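Alpha-glucosidase (Pseudoalteromonas sp. K8, PDB 5HQA) hydrolyses alpha-glucosidic linkages as a chloride-activated enzyme of glycoside hydrolase family 97, captured here with the inhibitor acarbose. Local coordinates at residues Y23-K28 and I231-E235; T31-A37 and T130-N135; K265-W271 and I527-L533. All coordinates share one frame; numbering follows the deposited sequence.

Contact 1: residues Y23-K28 and I231-E235; sequences YSISFK and IQIGE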
loop_
_atom_site.group_PDB
_atom_site.type_symbol
_atom_site.label_atom_id
_atom_site.label_comp_id
_atom_site.label_asym_id
_atom_site.label_seq_id
_atom_site.Cartn_x
_atom_site.Cartn_y
_atom_site.Cartn_z
ATOM N N TYR A 23 1.983 21.099 -19.382
ATOM C CA TYR A 23 0.619 21.142 -18.882
ATOM C C TYR A 23 0.596 21.967 -17.600
ATOM O O TYR A 23 1.620 22.156 -16.939
ATOM C CB TYR A 23 0.050 19.727 -18.634
ATOM C CG TYR A 23 0.626 19.086 -17.398
ATOM C CD1 TYR A 23 1.882 18.490 -17.424
ATOM C CD2 TYR A 23 -0.068 19.112 -16.194
ATOM C CE1 TYR A 23 2.431 17.926 -16.279
ATOM C CE2 TYR A 23 0.469 18.556 -15.050
ATOM C CZ TYR A 23 1.714 17.963 -15.098
ATOM O OH TYR A 23 2.239 17.418 -13.954
ATOM N N SER A 24 -0.587 22.479 -17.272
ATOM C CA SER A 24 -0.836 23.142 -15.999
ATOM C C SER A 24 -2.237 22.769 -15.535
ATOM O O SER A 24 -3.065 22.309 -16.323
ATOM C CB SER A 24 -0.685 24.671 -16.107
ATOM O OG SER A 24 -1.676 25.206 -16.968
ATOM N N ILE A 25 -2.499 22.945 -14.243
ATOM C CA ILE A 25 -3.769 22.515 -13.663
ATOM C C ILE A 25 -4.274 23.592 -12.719
ATOM O O ILE A 25 -3.518 24.095 -11.880
ATOM C CB ILE A 25 -3.633 21.182 -12.901
ATOM C CG1 ILE A 25 -3.050 20.088 -13.809
ATOM C CG2 ILE A 25 -4.991 20.762 -12.308
ATOM C CD1 ILE A 25 -2.845 18.774 -13.099
ATOM N N SER A 26 -5.550 23.935 -12.840
ATOM C CA SER A 26 -6.217 24.783 -11.864
ATOM C C SER A 26 -7.280 23.990 -11.113
ATOM O O SER A 26 -7.842 23.016 -11.626
ATOM C CB SER A 26 -6.861 26.000 -12.528
ATOM O OG SER A 26 -7.933 25.600 -13.360
ATOM N N PHE A 27 -7.546 24.417 -9.882
ATOM C CA PHE A 27 -8.596 23.838 -9.056
ATOM C C PHE A 27 -9.476 24.990 -8.608
ATOM O O PHE A 27 -8.984 25.937 -7.983
ATOM C CB PHE A 27 -8.013 23.084 -7.856
ATOM C CG PHE A 27 -9.052 22.394 -7.001
ATOM C CD1 PHE A 27 -9.906 21.446 -7.550
ATOM C CD2 PHE A 27 -9.159 22.678 -5.645
ATOM C CE1 PHE A 27 -10.862 20.800 -6.767
ATOM C CE2 PHE A 27 -10.111 22.028 -4.850
ATOM C CZ PHE A 27 -10.959 21.089 -5.413
ATOM N N LYS A 28 -10.764 24.924 -8.954
ATOM C CA LYS A 28 -11.694 26.018 -8.681
ATOM C C LYS A 28 -11.126 27.346 -9.174
ATOM O O LYS A 28 -11.186 28.371 -8.491
ATOM C CB LYS A 28 -12.041 26.072 -7.197
ATOM C CG LYS A 28 -12.695 24.796 -6.715
ATOM C CD LYS A 28 -12.904 24.834 -5.231
ATOM C CE LYS A 28 -13.947 23.831 -4.819
ATOM N NZ LYS A 28 -14.434 24.193 -3.469
ATOM N N ILE A 231 -2.282 12.867 -10.138
ATOM C CA ILE A 231 -2.311 14.054 -9.293
ATOM C C ILE A 231 -3.693 14.107 -8.657
ATOM O O ILE A 231 -4.664 14.523 -9.300
ATOM C CB ILE A 231 -2.019 15.339 -10.075
ATOM C CG1 ILE A 231 -0.703 15.199 -10.859
ATOM C CG2 ILE A 231 -1.967 16.522 -9.114
ATOM C CD1 ILE A 231 -0.455 16.333 -11.860
ATOM N N GLN A 232 -3.792 13.681 -7.401
ATOM C CA GLN A 232 -5.039 13.825 -6.664
ATOM C C GLN A 232 -5.130 15.233 -6.101
ATOM O O GLN A 232 -4.135 15.787 -5.623
ATOM C CB GLN A 232 -5.115 12.805 -5.527
ATOM C CG GLN A 232 -5.206 11.363 -6.008
ATOM C CD GLN A 232 -5.396 10.389 -4.866
ATOM O OE1 GLN A 232 -4.525 9.560 -4.572
ATOM N NE2 GLN A 232 -6.548 10.474 -4.223
ATOM N N ILE A 233 -6.327 15.811 -6.156
ATOM C CA ILE A 233 -6.564 17.181 -5.711
ATOM C C ILE A 233 -7.891 17.210 -4.973
ATOM O O ILE A 233 -8.905 16.747 -5.508
ATOM C CB ILE A 233 -6.601 18.169 -6.896
ATOM C CG1 ILE A 233 -5.333 18.051 -7.751
ATOM C CG2 ILE A 233 -6.825 19.599 -6.396
ATOM C CD1 ILE A 233 -5.431 18.759 -9.102
ATOM N N GLY A 234 -7.904 17.772 -3.767
ATOM C CA GLY A 234 -9.154 17.895 -3.033
ATOM C C GLY A 234 -9.135 19.037 -2.040
ATOM O O GLY A 234 -8.073 19.477 -1.582
ATOM N N GLU A 235 -10.340 19.516 -1.704
ATOM C CA GLU A 235 -10.452 20.586 -0.714
ATOM C C GLU A 235 -10.071 20.110 0.678
ATOM O O GLU A 235 -9.661 20.922 1.515
ATOM C CB GLU A 235 -11.869 21.141 -0.629
ATOM C CG GLU A 235 -12.591 21.340 -1.903
ATOM C CD GLU A 235 -13.990 21.811 -1.625
ATOM O OE1 GLU A 235 -14.198 23.037 -1.639
ATOM O OE2 GLU A 235 -14.862 20.962 -1.342
#
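Inside the beta-sandwich of the N-terminal, galactose-mutarotase-like domain, Tyr23, Ile25 and Phe27 of one sheet lie against Ile231 and Ile233 of the other. The two strands run the same way, 21° apart, with axes 9.1 Å from each other, a spacing that belongs to stacked sheets and not to neighbours within one. Ile25 and Ile231 reach toward each other tip to tip, CD1 to CD1 at 3.6 Å. Ile231 CD1 also meets Tyr23, 3.6 Å from OH; that hydroxyl is hydrogen-bonded to the carbonyl of Glu131, and the tyrosine ring leans on Phe110. One step along, Ile25 CG2 touches Ile233 CD1 at 3.8 Å. Phe27 has the largest share, with Ile233 close behind. With CG anti to the backbone N (chi1 -177°), its ring runs alongside Ile233 in the opposite direction, and Ile233 CG2 makes a CH-pi contact over one face, 3.8 Å from the centroid and 20° off the normal. Lys28 CG sits over the other face, and Glu235 CG comes in at the ring edge, 3.9 Å from CZ. At the exposed end, the extended chains of Lys28 and Glu235 cross at about a right angle to form a salt bridge between Lys28 NZ and Glu235 OE1, whose modelled length of 2.2 Å is implausibly short and doubtful. The interior is thus almost wholly apolar, the Tyr23 hydroxyl being the exception, paid for by the Glu131 carbonyl; methyls and rings join the sheets by dispersion, and charge appears where the strands run out.

Contact 2: residues T31-A37 and T130-N135; sequences TVINNSA and TEFAVN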
loop_
_atom_site.group_PDB
_atom_site.type_symbol
_atom_site.label_atom_id
_atom_site.label_comp_id
_atom_site.label_asym_id
_atom_site.label_seq_id
_atom_site.Cartn_x
_atom_site.Cartn_y
_atom_site.Cartn_z
ATOM N N THR A 31 -4.719 28.393 -10.124
ATOM C CA THR A 31 -3.650 27.506 -10.570
ATOM C C THR A 31 -3.006 26.810 -9.377
ATOM O O THR A 31 -2.556 27.467 -8.435
ATOM C CB THR A 31 -2.591 28.300 -11.337
ATOM O OG1 THR A 31 -3.214 29.027 -12.396
ATOM C CG2 THR A 31 -1.531 27.368 -11.919
ATOM N N VAL A 32 -2.961 25.478 -9.411
ATOM C CA VAL A 32 -2.250 24.721 -8.395
ATOM C C VAL A 32 -0.998 24.055 -8.947
ATOM O O VAL A 32 -0.032 23.871 -8.197
ATOM C CB VAL A 32 -3.166 23.684 -7.705
ATOM C CG1 VAL A 32 -4.227 24.400 -6.899
ATOM C CG2 VAL A 32 -3.828 22.762 -8.719
ATOM N N ILE A 33 -0.973 23.725 -10.236
ATOM C CA ILE A 33 0.205 23.195 -10.913
ATOM C C ILE A 33 0.541 24.156 -12.049
ATOM O O ILE A 33 -0.265 24.339 -12.972
ATOM C CB ILE A 33 -0.027 21.768 -11.446
ATOM C CG1 ILE A 33 -0.347 20.789 -10.298
ATOM C CG2 ILE A 33 1.180 21.282 -12.271
ATOM C CD1 ILE A 33 0.798 20.561 -9.334
ATOM N N ASN A 34 1.711 24.796 -11.962
ATOM C CA ASN A 34 2.168 25.706 -12.998
ATOM C C ASN A 34 2.637 24.910 -14.211
ATOM O O ASN A 34 2.693 23.679 -14.186
ATOM C CB ASN A 34 3.299 26.582 -12.465
ATOM C CG ASN A 34 2.818 27.618 -11.461
ATOM O OD1 ASN A 34 1.678 28.070 -11.516
ATOM N ND2 ASN A 34 3.693 28.003 -10.546
ATOM N N ASN A 35 2.997 25.624 -15.284
ATOM C CA ASN A 35 3.562 25.004 -16.483
ATOM C C ASN A 35 4.579 23.937 -16.107
ATOM O O ASN A 35 5.573 24.221 -15.432
ATOM C CB ASN A 35 4.246 26.052 -17.366
ATOM C CG ASN A 35 3.284 27.053 -17.941
ATOM O OD1 ASN A 35 2.148 26.722 -18.279
ATOM N ND2 ASN A 35 3.738 28.297 -18.060
ATOM N N SER A 36 4.327 22.707 -16.552
ATOM C CA SER A 36 5.132 21.546 -16.193
ATOM C C SER A 36 5.521 20.807 -17.464
ATOM O O SER A 36 4.651 20.477 -18.273
ATOM C CB SER A 36 4.349 20.621 -15.259
ATOM O OG SER A 36 3.990 21.291 -14.060
ATOM N N ALA A 37 6.818 20.531 -17.626
ATOM C CA ALA A 37 7.352 19.984 -18.868
ATOM C C ALA A 37 6.930 18.525 -19.085
ATOM O O ALA A 37 6.594 17.794 -18.148
ATOM C CB ALA A 37 8.880 20.080 -18.874
ATOM N N THR A 130 8.948 14.697 -17.463
ATOM C CA THR A 130 7.722 15.039 -16.750
ATOM C C THR A 130 8.003 15.831 -15.483
ATOM O O THR A 130 8.806 15.417 -14.642
ATOM C CB THR A 130 6.992 13.754 -16.374
ATOM O OG1 THR A 130 6.823 12.958 -17.548
ATOM C CG2 THR A 130 5.624 14.069 -15.720
ATOM N N GLU A 131 7.305 16.953 -15.330
ATOM C CA GLU A 131 7.395 17.756 -14.122
ATOM C C GLU A 131 6.027 17.878 -13.462
ATOM O O GLU A 131 4.981 17.650 -14.083
ATOM C CB GLU A 131 7.946 19.165 -14.413
ATOM C CG GLU A 131 9.393 19.192 -14.912
ATOM C CD GLU A 131 9.786 20.552 -15.480
ATOM O OE1 GLU A 131 8.877 21.387 -15.751
ATOM O OE2 GLU A 131 11.004 20.792 -15.670
ATOM N N PHE A 132 6.067 18.243 -12.179
ATOM C CA PHE A 132 4.908 18.661 -11.392
ATOM C C PHE A 132 5.350 19.965 -10.732
ATOM O O PHE A 132 5.974 19.942 -9.667
ATOM C CB PHE A 132 4.517 17.595 -10.358
ATOM C CG PHE A 132 4.365 16.210 -10.943
ATOM C CD1 PHE A 132 5.465 15.386 -11.105
ATOM C CD2 PHE A 132 3.119 15.740 -11.340
ATOM C CE1 PHE A 132 5.326 14.116 -11.647
ATOM C CE2 PHE A 132 2.973 14.478 -11.877
ATOM C CZ PHE A 132 4.080 13.663 -12.035
ATOM N N ALA A 133 5.083 21.098 -11.378
ATOM C CA ALA A 133 5.526 22.394 -10.866
ATOM C C ALA A 133 4.440 22.949 -9.949
ATOM O O ALA A 133 3.395 23.420 -10.417
ATOM C CB ALA A 133 5.839 23.360 -12.007
ATOM N N VAL A 134 4.689 22.908 -8.646
ATOM C CA VAL A 134 3.683 23.317 -7.672
ATOM C C VAL A 134 3.672 24.835 -7.551
ATOM O O VAL A 134 4.713 25.464 -7.305
ATOM C CB VAL A 134 3.947 22.660 -6.310
ATOM C CG1 VAL A 134 2.905 23.122 -5.295
ATOM C CG2 VAL A 134 3.928 21.156 -6.455
ATOM N N ASN A 135 2.490 25.421 -7.704
ATOM C CA ASN A 135 2.329 26.859 -7.559
ATOM C C ASN A 135 2.383 27.249 -6.083
ATOM O O ASN A 135 1.850 26.539 -5.224
ATOM C CB ASN A 135 1.001 27.291 -8.174
ATOM C CG ASN A 135 0.909 28.782 -8.342
ATOM O OD1 ASN A 135 1.925 29.467 -8.471
ATOM N ND2 ASN A 135 -0.302 29.299 -8.334
HETATM O O HOH W 1 -0.550 24.967 -5.426
HETATM O O HOH W 2 8.551 23.888 -16.378
#
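Ser36 and Ala133 meet at the tight, buried middle of this antiparallel pairing. Ser36 OG lies opposite its own carbonyl carbon (chi1 -60°), which turns it to accept the N-H of Ala133 at 2.9 Å while it donates to the carbonyl of Asn34. A side chain thus does work normally left to a backbone carbonyl. Ala133 CB packs 3.5 Å from Ser36 OG, and Ile33 CD1 only grazes Val134 CG2, at 4.3 Å.

Toward solvent the packing gives way to polar groups and water, though the bonds stay short. Asn34 and Asn135 cross at about a right angle with their amide planes 60° apart; Asn34 ND2 gives a bond to Asn135 OD1, 3.1 Å, approaching from above the carbonyl plane. Asn135, the residue most covered in the contact, turns its own ND2 to Thr31 O at 2.9 Å, a nearly straight bond of 167°. At the far end Glu131 OE1 takes the N-H of Ala37 from above the carboxylate plane, at 2.9 Å, and a water that also reaches Asn35 O.

Val32 and Ile33 both face Ile25 of strand 22-27, a classic beta bulge, at the corner where strand 30-42 turns.

Contact 3: residues K265-W271 and I527-L533; sequences KYIGIWW and IQMAADL. With AC1 (4,6-dideoxy-4-{[(1S,4R,5S,6S)-4,5,6-trihydroxy-3-(hydroxymethyl)cyclohex-2-en-1-yl]amino}-alpha-D-glucopyranose), chain B.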
loop_
_atom_site.group_PDB
_atom_site.type_symbol
_atom_site.label_atom_id
_atom_site.label_comp_id
_atom_site.label_asym_id
_atom_site.label_seq_id
_atom_site.Cartn_x
_atom_site.Cartn_y
_atom_site.Cartn_z
ATOM N N LYS A 265 -8.583 -13.027 8.171
ATOM C CA LYS A 265 -7.651 -12.676 9.232
ATOM C C LYS A 265 -6.708 -13.839 9.495
ATOM O O LYS A 265 -7.066 -15.002 9.291
ATOM C CB LYS A 265 -8.404 -12.297 10.507
ATOM C CG LYS A 265 -9.138 -10.965 10.368
ATOM C CD LYS A 265 -10.118 -10.743 11.509
ATOM C CE LYS A 265 -11.272 -11.738 11.425
ATOM N NZ LYS A 265 -12.386 -11.323 12.309
ATOM N N TYR A 266 -5.489 -13.524 9.934
ATOM C CA TYR A 266 -4.511 -14.574 10.174
ATOM C C TYR A 266 -3.680 -14.246 11.403
ATOM O O TYR A 266 -3.647 -13.108 11.878
ATOM C CB TYR A 266 -3.607 -14.804 8.944
ATOM C CG TYR A 266 -2.625 -13.704 8.609
ATOM C CD1 TYR A 266 -3.046 -12.518 8.011
ATOM C CD2 TYR A 266 -1.268 -13.870 8.848
ATOM C CE1 TYR A 266 -2.141 -11.513 7.686
ATOM C CE2 TYR A 266 -0.356 -12.876 8.524
ATOM C CZ TYR A 266 -0.799 -11.700 7.945
ATOM O OH TYR A 266 0.108 -10.715 7.633
ATOM N N ILE A 267 -3.033 -15.284 11.933
ATOM C CA ILE A 267 -2.046 -15.140 12.993
ATOM C C ILE A 267 -0.743 -15.729 12.475
ATOM O O ILE A 267 -0.675 -16.215 11.341
ATOM C CB ILE A 267 -2.490 -15.840 14.287
ATOM C CG1 ILE A 267 -2.666 -17.343 14.038
ATOM C CG2 ILE A 267 -3.777 -15.205 14.826
ATOM C CD1 ILE A 267 -3.187 -18.106 15.247
ATOM N N GLY A 268 0.304 -15.703 13.289
ATOM C CA GLY A 268 1.533 -16.257 12.780
ATOM C C GLY A 268 2.602 -16.496 13.812
ATOM O O GLY A 268 2.664 -15.802 14.828
ATOM N N ILE A 269 3.431 -17.508 13.564
ATOM C CA ILE A 269 4.709 -17.645 14.249
ATOM C C ILE A 269 5.605 -16.593 13.609
ATOM O O ILE A 269 6.092 -16.769 12.487
ATOM C CB ILE A 269 5.281 -19.057 14.121
ATOM C CG1 ILE A 269 4.355 -20.046 14.828
ATOM C CG2 ILE A 269 6.689 -19.129 14.699
ATOM C CD1 ILE A 269 4.676 -21.514 14.559
ATOM N N TRP A 270 5.752 -15.460 14.295
ATOM C CA TRP A 270 6.231 -14.237 13.665
ATOM C C TRP A 270 6.729 -13.238 14.709
ATOM O O TRP A 270 7.933 -12.986 14.803
ATOM C CB TRP A 270 5.122 -13.611 12.807
ATOM C CG TRP A 270 5.588 -12.346 12.172
ATOM C CD1 TRP A 270 6.478 -12.231 11.140
ATOM C CD2 TRP A 270 5.232 -11.006 12.547
ATOM N NE1 TRP A 270 6.694 -10.903 10.847
ATOM C CE2 TRP A 270 5.945 -10.131 11.699
ATOM C CE3 TRP A 270 4.385 -10.461 13.521
ATOM C CZ2 TRP A 270 5.836 -8.742 11.793
ATOM C CZ3 TRP A 270 4.279 -9.082 13.616
ATOM C CH2 TRP A 270 5.002 -8.238 12.757
ATOM N N TRP A 271 5.813 -12.671 15.498
ATOM C CA TRP A 271 6.181 -11.640 16.469
ATOM C C TRP A 271 7.202 -12.154 17.477
ATOM O O TRP A 271 8.082 -11.404 17.916
ATOM C CB TRP A 271 4.920 -11.163 17.181
ATOM C CG TRP A 271 5.049 -9.996 18.122
ATOM C CD1 TRP A 271 4.817 -10.005 19.472
ATOM C CD2 TRP A 271 5.360 -8.641 17.776
ATOM N NE1 TRP A 271 4.977 -8.740 19.988
ATOM C CE2 TRP A 271 5.311 -7.885 18.971
ATOM C CE3 TRP A 271 5.676 -7.991 16.575
ATOM C CZ2 TRP A 271 5.574 -6.519 19.000
ATOM C CZ3 TRP A 271 5.930 -6.627 16.601
ATOM C CH2 TRP A 271 5.872 -5.904 17.806
ATOM N N ILE A 527 -6.215 -9.024 3.927
ATOM C CA ILE A 527 -5.800 -9.905 5.011
ATOM C C ILE A 527 -5.278 -9.028 6.136
ATOM O O ILE A 527 -4.529 -8.076 5.895
ATOM C CB ILE A 527 -4.758 -10.957 4.577
ATOM C CG1 ILE A 527 -3.523 -10.315 3.950
ATOM C CG2 ILE A 527 -5.391 -11.973 3.622
ATOM C CD1 ILE A 527 -2.363 -11.294 3.792
ATOM N N GLN A 528 -5.725 -9.317 7.351
ATOM C CA GLN A 528 -5.345 -8.577 8.540
ATOM C C GLN A 528 -4.760 -9.565 9.532
ATOM O O GLN A 528 -5.388 -10.583 9.841
ATOM C CB GLN A 528 -6.549 -7.856 9.159
ATOM C CG GLN A 528 -7.120 -6.696 8.306
ATOM C CD GLN A 528 -6.301 -5.409 8.427
ATOM O OE1 GLN A 528 -5.144 -5.425 8.858
ATOM N NE2 GLN A 528 -6.901 -4.290 8.037
ATOM N N MET A 529 -3.565 -9.282 10.018
ATOM C CA MET A 529 -2.973 -10.135 11.032
ATOM C C MET A 529 -3.449 -9.710 12.405
ATOM O O MET A 529 -3.627 -8.521 12.671
ATOM C CB MET A 529 -1.446 -10.076 10.971
ATOM C CG MET A 529 -0.785 -11.230 11.694
ATOM S SD MET A 529 1.005 -11.081 11.531
ATOM C CE MET A 529 1.515 -12.696 12.132
ATOM N N ALA A 530 -3.682 -10.691 13.263
ATOM C CA ALA A 530 -3.641 -10.475 14.704
ATOM C C ALA A 530 -2.218 -10.843 15.093
ATOM O O ALA A 530 -1.888 -12.021 15.239
ATOM C CB ALA A 530 -4.689 -11.308 15.433
ATOM N N ALA A 531 -1.366 -9.826 15.227
ATOM C CA ALA A 531 0.079 -10.014 15.220
ATOM C C ALA A 531 0.647 -10.576 16.517
ATOM O O ALA A 531 1.784 -11.069 16.506
ATOM C CB ALA A 531 0.762 -8.678 14.919
ATOM N N ASP A 532 -0.089 -10.524 17.629
ATOM C CA ASP A 532 0.528 -10.817 18.917
ATOM C C ASP A 532 0.616 -12.322 19.171
ATOM O O ASP A 532 0.048 -13.146 18.449
ATOM C CB ASP A 532 -0.256 -10.153 20.044
ATOM C CG ASP A 532 0.625 -9.731 21.203
ATOM O OD1 ASP A 532 1.745 -10.275 21.353
ATOM O OD2 ASP A 532 0.183 -8.852 21.978
ATOM N N LEU A 533 1.337 -12.673 20.233
ATOM C CA LEU A 533 1.366 -14.052 20.692
ATOM C C LEU A 533 -0.026 -14.461 21.168
ATOM O O LEU A 533 -0.710 -13.671 21.831
ATOM C CB LEU A 533 2.370 -14.213 21.836
ATOM C CG LEU A 533 3.759 -13.604 21.618
ATOM C CD1 LEU A 533 4.644 -13.830 22.844
ATOM C CD2 LEU A 533 4.384 -14.204 20.388
HETATM C C1 AC1 B . 15.393 -5.192 8.263
HETATM O O2 AC1 B . 14.662 -3.344 6.927
HETATM C C2 AC1 B . 14.438 -4.744 7.166
HETATM C C4A AC1 B . 9.642 -10.505 8.344
HETATM C C3 AC1 B . 13.004 -5.020 7.530
HETATM O O3 AC1 B . 12.123 -4.519 6.508
HETATM C C4 AC1 B . 12.810 -6.495 7.760
HETATM N N4A AC1 B . 11.372 -6.903 7.839
HETATM C C5 AC1 B . 13.538 -6.680 9.082
HETATM O O5 AC1 B . 14.996 -6.525 8.826
HETATM C C6 AC1 B . 13.308 -8.001 9.749
HETATM C C1B AC1 B . 11.001 -8.088 6.985
HETATM C C2B AC1 B . 9.362 -8.380 7.098
HETATM O O2B AC1 B . 8.688 -7.143 6.869
HETATM C C3B AC1 B . 9.034 -8.989 8.321
HETATM O O3B AC1 B . 7.605 -9.093 8.540
HETATM O O4 AC1 B . 9.440 -11.093 9.615
HETATM C C5B AC1 B . 11.046 -10.556 8.010
HETATM C C7B AC1 B . 11.730 -9.278 7.270
HETATM C C6B AC1 B . 11.667 -11.947 7.800
HETATM O O6B AC1 B . 11.210 -12.435 6.577
HETATM O O HOH W 3 0.017 -13.933 15.634
HETATM O O HOH W 4 3.064 -13.278 15.735
HETATM O O HOH W 5 3.654 -8.525 22.524
#
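Tyr266 and Met529 bury the most surface here, side by side on parallel strands of the TIM-barrel domain. Tyr266 N bonds to Gln528 O at 2.9 Å and Ala530 N to Tyr266 O at 2.8 Å, the usual parallel ladder. Above it, Met529 CB lies over one face of the Tyr266 ring, a CH-pi contact 3.8 Å from the centroid, while SD stands obliquely to that ring in a Met-aromatic contact. The phenol OH is held by Asp489. Extended from a CG anti to its backbone N (chi1 -163°), Met529 runs on to put CE 3.4 Å from Gly268 N and 3.8 Å from Trp270 CB; its sulfur rides over one face of the Trp270 indole, offset toward the rim. Ala531 CB touches CZ3 of the same indole.

Trp271, third in buried area, lies with CB 3.2 Å from Ala531 O. A water joins its NE1 to Asp532 OD1, and that carboxylate is fixed further by Asn536, Phe495 and Asp496.

Trp270, at the N-cap of helix 271-274, carries the contact into the active site: NE1 donates to O3B of the acarbose valienamine ring at 3.1 Å, and more weakly to O4. With Met529 SD over one face and Ala531 CB against CZ3, the indole is probably held at an angle that presents its N-H to two hydroxyls of the valienamine ring.

How the contacts relate
From the N terminus, the chain lays down strand 22-27 and turns straight into strand 30-42. Contact 2 closes first, when strand 122-134 comes back beside 30-42. Contact 1 closes later, as strand 224-234 of the second sheet passes over 22-27, so contact 2 is nested within the loop of contact 1. The two touch through strands 22-27 and 30-42, neighbours in one sheet, and both belong to the N-terminal sandwich: contact 2 is made within a sheet, contact 1 between sheets. Contact 3 follows in series, about 40 Å from contact 1 between centres, and brings strand 527-529 beside strand 264-269, joining the late and early ends of the barrel domain.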